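Local coordinates for protein rusticyanin (Thiobacillus ferrooxidans, PDB 2CAK) that carries electrons in the periplasm from cytochrome c552 to the A-type oxidase, using a single bound copper ion, at residues G83-I88 with V136-G141; T132-C137 with G146-I151. All blocks are in the same frame, centred on the assembly; numbering follows the deposited sequence. Where two conformers were deposited one is given.

Contacts 1 and 2 together supply three of the four copper ligands of this blue copper protein. Contact 1 brings H84 and C137 together on the copper; contact 2 adds M147, whose SD stands 2.9 Å from the copper ion, and H142 completes the site from the loop between C137 and M147. Strand 131-136 is common to both, pairing with strand 87-89 on one side and strand 148-153 on the other, and V136 and C137 belong to each contact. The contacts, with centres about 10 Å apart, also touch directly: H84 ND1 lies 3.4 Å from M147 CE, and F86 CE1 lies 3.6 Å from Y135 CD2.

Contact 1: G83-I88 with V136-G141; sequences GHSFDI and VCQIPG. With CU1 (copper (I) ion), chain B.
H84 and C137 meet at the copper, which takes ND1 of the histidine at 2.1 Å and SG of the cysteine at 2.2 Å. The thiolate sits at the edge of the imidazole, in its plane, while CD1 of I139 packs against the backbone of G83 and H84, 3.6 Å from G83 C. With SG anti to its own backbone N (chi1 178°), C137 holds its sulfur where two amides reach it as well as the metal. S85 N donates to C137 SG across 3.5 Å in a nearly straight bond (168° at the hydrogen), and I139 N does so from within the ligand loop. N-H groups directed at the copper-bound cysteine sulfur recur in cupredoxins; azurin, like this protein, has two, and they would be expected to draw some charge from the thiolate and so to help raise the reduction potential. Behind this first shell, S85 OG accepts the N-H of Q138 at 3.0 Å and donates its own hydrogen bond to D87 OD2 at 2.7 Å, meeting that oxygen nearly along its C-O axis. OG lies between the backbone N and the carbonyl carbon (chi1 70°), a rotamer that sets the hydroxyl within range of both partners. An alanine at S85 would probably leave the Q138 amide and the D87 carboxylate without this shared partner, and the start of the ligand loop less firmly fixed. D87 and V136 anchor the far end as an antiparallel hydrogen-bonded pair: D87 N donates to V136 O, and V136 N returns a bond to D87 O at 2.9 Å. F86 leaves the backbone away from 136-141, and its ring packs edge-to-face with F53 and touches F124, while T108 and S111 bond to the 83-88 segment.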
loop_
_atom_site.group_PDB
_atom_site.type_symbol
_atom_site.label_atom_id
_atom_site.label_comp_id
_atom_site.label_asym_id
_atom_site.label_seq_id
_atom_site.Cartn_x
_atom_site.Cartn_y
_atom_site.Cartn_z
ATOM N N GLY A 83 -0.531 -0.905 13.829
ATOM C CA GLY A 83 -1.290 -1.727 12.910
ATOM C C GLY A 83 -1.866 -1.054 11.697
ATOM O O GLY A 83 -3.096 -0.983 11.480
ATOM N N HIS A 84 -1.038 -0.559 10.818
ATOM C CA HIS A 84 -1.406 0.254 9.666
ATOM C C HIS A 84 -2.290 -0.509 8.707
ATOM O O HIS A 84 -2.247 -1.740 8.611
ATOM C CB HIS A 84 -0.105 0.633 8.936
ATOM C CG HIS A 84 0.883 1.428 9.711
ATOM N ND1 HIS A 84 0.786 2.779 9.975
ATOM C CD2 HIS A 84 2.066 1.009 10.238
ATOM C CE1 HIS A 84 1.875 3.124 10.635
ATOM N NE2 HIS A 84 2.688 2.071 10.838
ATOM N N SER A 85 -3.063 0.239 7.939
ATOM C CA SER A 85 -3.885 -0.345 6.877
ATOM C C SER A 85 -3.448 0.188 5.515
ATOM O O SER A 85 -2.668 1.139 5.418
ATOM C CB SER A 85 -5.381 -0.055 7.064
ATOM O OG SER A 85 -5.709 1.305 6.846
ATOM N N PHE A 86 -3.943 -0.396 4.444
ATOM C CA PHE A 86 -3.711 0.025 3.066
ATOM C C PHE A 86 -5.071 0.012 2.360
ATOM O O PHE A 86 -5.606 -1.056 2.065
ATOM C CB PHE A 86 -2.716 -0.907 2.373
ATOM C CG PHE A 86 -2.321 -0.499 0.969
ATOM C CD1 PHE A 86 -1.109 0.162 0.746
ATOM C CD2 PHE A 86 -3.090 -0.739 -0.134
ATOM C CE1 PHE A 86 -0.740 0.552 -0.515
ATOM C CE2 PHE A 86 -2.691 -0.316 -1.376
ATOM C CZ PHE A 86 -1.521 0.313 -1.620
ATOM N N ASP A 87 -5.626 1.176 2.107
ATOM C CA ASP A 87 -6.970 1.298 1.558
ATOM C C ASP A 87 -6.961 2.240 0.355
ATOM O O ASP A 87 -6.364 3.332 0.414
ATOM C CB ASP A 87 -7.936 1.845 2.625
ATOM C CG ASP A 87 -8.040 0.842 3.759
ATOM O OD1 ASP A 87 -8.532 -0.284 3.498
ATOM O OD2 ASP A 87 -7.591 1.123 4.858
ATOM N N ILE A 88 -7.670 1.864 -0.707
ATOM C CA ILE A 88 -7.734 2.680 -1.933
ATOM C C ILE A 88 -9.080 3.391 -1.993
ATOM O O ILE A 88 -10.142 2.764 -1.835
ATOM C CB ILE A 88 -7.485 1.800 -3.162
ATOM C CG1 ILE A 88 -6.139 1.069 -3.088
ATOM C CG2 ILE A 88 -7.606 2.612 -4.434
ATOM C CD1 ILE A 88 -5.951 -0.040 -4.121
ATOM N N VAL A 136 -4.219 5.055 1.231
ATOM C CA VAL A 136 -4.183 5.730 2.509
ATOM C C VAL A 136 -4.125 4.718 3.626
ATOM O O VAL A 136 -4.605 3.589 3.478
ATOM C CB VAL A 136 -5.371 6.709 2.707
ATOM C CG1 VAL A 136 -5.591 7.617 1.521
ATOM C CG2 VAL A 136 -6.672 5.978 3.027
ATOM N N CYS A 137 -3.628 5.112 4.774
ATOM C CA CYS A 137 -3.773 4.410 6.027
ATOM C C CYS A 137 -4.930 5.055 6.837
ATOM O O CYS A 137 -5.034 6.294 6.843
ATOM C CB CYS A 137 -2.505 4.463 6.853
ATOM S SG CYS A 137 -2.630 3.653 8.485
ATOM N N GLN A 138 -5.733 4.197 7.482
ATOM C CA GLN A 138 -6.870 4.689 8.264
ATOM C C GLN A 138 -6.584 4.936 9.738
ATOM O O GLN A 138 -7.498 5.401 10.441
ATOM C CB GLN A 138 -8.073 3.724 8.150
ATOM C CG GLN A 138 -8.694 3.742 6.773
ATOM C CD GLN A 138 -10.048 3.027 6.860
ATOM O OE1 GLN A 138 -10.289 1.823 6.765
ATOM N NE2 GLN A 138 -10.965 3.911 7.180
ATOM N N ILE A 139 -5.388 4.638 10.239
ATOM C CA ILE A 139 -5.136 4.933 11.647
ATOM C C ILE A 139 -5.315 6.408 11.874
ATOM O O ILE A 139 -4.732 7.187 11.090
ATOM C CB ILE A 139 -3.753 4.496 12.122
ATOM C CG1 ILE A 139 -3.603 2.970 12.141
ATOM C CG2 ILE A 139 -3.467 5.040 13.530
ATOM C CD1 ILE A 139 -2.219 2.462 12.597
ATOM N N PRO A 140 -6.097 6.846 12.849
ATOM C CA PRO A 140 -6.282 8.320 13.025
ATOM C C PRO A 140 -4.996 9.100 13.083
ATOM O O PRO A 140 -4.048 8.762 13.786
ATOM C CB PRO A 140 -7.059 8.382 14.365
ATOM C CG PRO A 140 -7.913 7.124 14.306
ATOM C CD PRO A 140 -6.946 6.079 13.755
ATOM N N GLY A 141 -4.917 10.133 12.257
ATOM C CA GLY A 141 -3.783 11.002 12.149
ATOM C C GLY A 141 -2.785 10.660 11.077
ATOM O O GLY A 141 -1.998 11.515 10.685
HETATM CU CU CU1 B . -0.710 4.121 9.527
#

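Contact 2: T132-C137 with G146-I151; sequences TYYYVC and GMFGKI. With CU1 (copper (I) ion), chain B.
I151 N donates to Y133 O at 2.8 Å, and Y133 N answers with a straighter bond to I151 O (173° at the hydrogen). This is one rung of the beta hairpin formed by strands 131-136 and 148-153, whose connecting loop carries copper ligands in the manner of cupredoxins. A second hydrogen-bonded pair, Y135 with G149, continues the ladder; between the two pairs, Y134 faces K150 as a non-hydrogen-bonded pair. On the face bearing Y134, V136, F148 and K150, the lysine runs side by side with the tyrosine in the same direction, its CG 3.9 Å from Y134 CE1, and V136 CG1 packs on F148 CB. The other face carries Y133, Y135 and I151. CG of Y135 lies between the backbone N and the carbonyl carbon (chi1 56°), and the ring reaches across the neighbouring strand, where G149 N sits 3.7 Å above the ring plane over its centre and G149 CA makes a CH-pi contact with the same face. A CB on G149 would come too close to Y135 OH, consistent with a glycine there. CD1 of Y135 meets I151 CG1 at 3.7 Å, close to the plane of the ring, while the hydroxyl is hydrogen-bonded to P61 O. Toward the metal the ladder slackens: C137 N reaches M147 O in a weak bond of 3.5 Å. M147, at the centre of an inverse gamma turn, then extends its side chain toward the copper, resting its SD 3.7 Å from C137 CB.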
loop_
_atom_site.group_PDB
_atom_site.type_symbol
_atom_site.label_atom_id
_atom_site.label_comp_id
_atom_site.label_asym_id
_atom_site.label_seq_id
_atom_site.Cartn_x
_atom_site.Cartn_y
_atom_site.Cartn_z
ATOM N N THR A 132 -8.142 8.562 -11.245
ATOM C CA THR A 132 -7.207 8.843 -10.151
ATOM C C THR A 132 -7.732 8.277 -8.853
ATOM O O THR A 132 -8.910 8.456 -8.531
ATOM C CB THR A 132 -6.943 10.351 -10.059
ATOM O OG1 THR A 132 -6.383 10.765 -11.333
ATOM C CG2 THR A 132 -5.958 10.618 -8.950
ATOM N N TYR A 133 -6.842 7.619 -8.114
ATOM C CA TYR A 133 -7.107 7.034 -6.802
ATOM C C TYR A 133 -5.991 7.446 -5.838
ATOM O O TYR A 133 -4.925 7.944 -6.250
ATOM C CB TYR A 133 -7.220 5.512 -6.885
ATOM C CG TYR A 133 -8.195 4.961 -7.906
ATOM C CD1 TYR A 133 -7.895 4.933 -9.265
ATOM C CD2 TYR A 133 -9.425 4.430 -7.527
ATOM C CE1 TYR A 133 -8.795 4.427 -10.172
ATOM C CE2 TYR A 133 -10.325 3.908 -8.436
ATOM C CZ TYR A 133 -10.004 3.900 -9.779
ATOM O OH TYR A 133 -10.919 3.378 -10.655
ATOM N N TYR A 134 -6.229 7.199 -4.553
ATOM C CA TYR A 134 -5.237 7.402 -3.528
ATOM C C TYR A 134 -5.185 6.155 -2.633
ATOM O O TYR A 134 -6.233 5.569 -2.384
ATOM C CB TYR A 134 -5.569 8.622 -2.653
ATOM C CG TYR A 134 -5.448 9.893 -3.477
ATOM C CD1 TYR A 134 -4.264 10.622 -3.539
ATOM C CD2 TYR A 134 -6.524 10.345 -4.255
ATOM C CE1 TYR A 134 -4.189 11.760 -4.315
ATOM C CE2 TYR A 134 -6.415 11.459 -5.042
ATOM C CZ TYR A 134 -5.255 12.180 -5.063
ATOM O OH TYR A 134 -5.160 13.304 -5.871
ATOM N N TYR A 135 -4.001 5.798 -2.178
ATOM C CA TYR A 135 -3.849 4.757 -1.163
ATOM C C TYR A 135 -3.516 5.467 0.160
ATOM O O TYR A 135 -2.684 6.366 0.179
ATOM C CB TYR A 135 -2.806 3.697 -1.538
ATOM C CG TYR A 135 -1.396 4.142 -1.868
ATOM C CD1 TYR A 135 -1.031 4.599 -3.130
ATOM C CD2 TYR A 135 -0.404 4.115 -0.909
ATOM C CE1 TYR A 135 0.251 5.013 -3.424
ATOM C CE2 TYR A 135 0.889 4.501 -1.200
ATOM C CZ TYR A 135 1.209 4.948 -2.444
ATOM O OH TYR A 135 2.512 5.354 -2.700
ATOM N N VAL A 136 -4.219 5.055 1.231
ATOM C CA VAL A 136 -4.183 5.730 2.509
ATOM C C VAL A 136 -4.125 4.718 3.626
ATOM O O VAL A 136 -4.605 3.589 3.478
ATOM C CB VAL A 136 -5.371 6.709 2.707
ATOM C CG1 VAL A 136 -5.591 7.617 1.521
ATOM C CG2 VAL A 136 -6.672 5.978 3.027
ATOM N N CYS A 137 -3.628 5.112 4.774
ATOM C CA CYS A 137 -3.773 4.410 6.027
ATOM C C CYS A 137 -4.930 5.055 6.837
ATOM O O CYS A 137 -5.034 6.294 6.843
ATOM C CB CYS A 137 -2.505 4.463 6.853
ATOM S SG CYS A 137 -2.630 3.653 8.485
ATOM N N GLY A 146 0.772 12.515 6.257
ATOM C CA GLY A 146 1.513 12.160 5.067
ATOM C C GLY A 146 1.525 10.709 4.636
ATOM O O GLY A 146 2.165 10.425 3.619
ATOM N N MET A 147 0.784 9.813 5.334
ATOM C CA MET A 147 0.812 8.419 4.939
ATOM C C MET A 147 -0.227 8.159 3.872
ATOM O O MET A 147 -1.325 7.622 4.148
ATOM C CB MET A 147 0.590 7.513 6.165
ATOM C CG MET A 147 0.916 6.057 5.903
ATOM S SD MET A 147 1.071 5.108 7.438
ATOM C CE MET A 147 1.570 3.498 6.733
ATOM N N PHE A 148 0.069 8.542 2.655
ATOM C CA PHE A 148 -0.790 8.337 1.490
ATOM C C PHE A 148 0.091 8.547 0.253
ATOM O O PHE A 148 1.119 9.228 0.278
ATOM C CB PHE A 148 -1.994 9.286 1.466
ATOM C CG PHE A 148 -1.673 10.736 1.228
ATOM C CD1 PHE A 148 -1.401 11.577 2.294
ATOM C CD2 PHE A 148 -1.633 11.290 -0.036
ATOM C CE1 PHE A 148 -1.090 12.917 2.082
ATOM C CE2 PHE A 148 -1.317 12.603 -0.283
ATOM C CZ PHE A 148 -1.054 13.433 0.790
ATOM N N GLY A 149 -0.431 8.026 -0.876
ATOM C CA GLY A 149 0.098 8.294 -2.167
ATOM C C GLY A 149 -0.944 8.238 -3.249
ATOM O O GLY A 149 -2.090 7.878 -2.977
ATOM N N LYS A 150 -0.564 8.567 -4.474
ATOM C CA LYS A 150 -1.509 8.657 -5.599
ATOM C C LYS A 150 -1.349 7.483 -6.549
ATOM O O LYS A 150 -0.233 6.976 -6.730
ATOM C CB LYS A 150 -1.220 9.988 -6.311
ATOM C CG LYS A 150 -2.210 10.379 -7.373
ATOM C CD LYS A 150 -1.967 11.783 -7.890
ATOM C CE LYS A 150 -0.732 12.008 -8.677
ATOM N NZ LYS A 150 -0.908 13.446 -9.181
ATOM N N ILE A 151 -2.414 7.087 -7.198
ATOM C CA ILE A 151 -2.452 6.072 -8.250
ATOM C C ILE A 151 -3.162 6.649 -9.464
ATOM O O ILE A 151 -4.275 7.190 -9.342
ATOM C CB ILE A 151 -3.207 4.814 -7.779
ATOM C CG1 ILE A 151 -2.641 4.299 -6.472
ATOM C CG2 ILE A 151 -3.201 3.782 -8.876
ATOM C CD1 ILE A 151 -3.484 3.189 -5.889
HETATM CU CU CU1 B . -0.710 4.121 9.527
#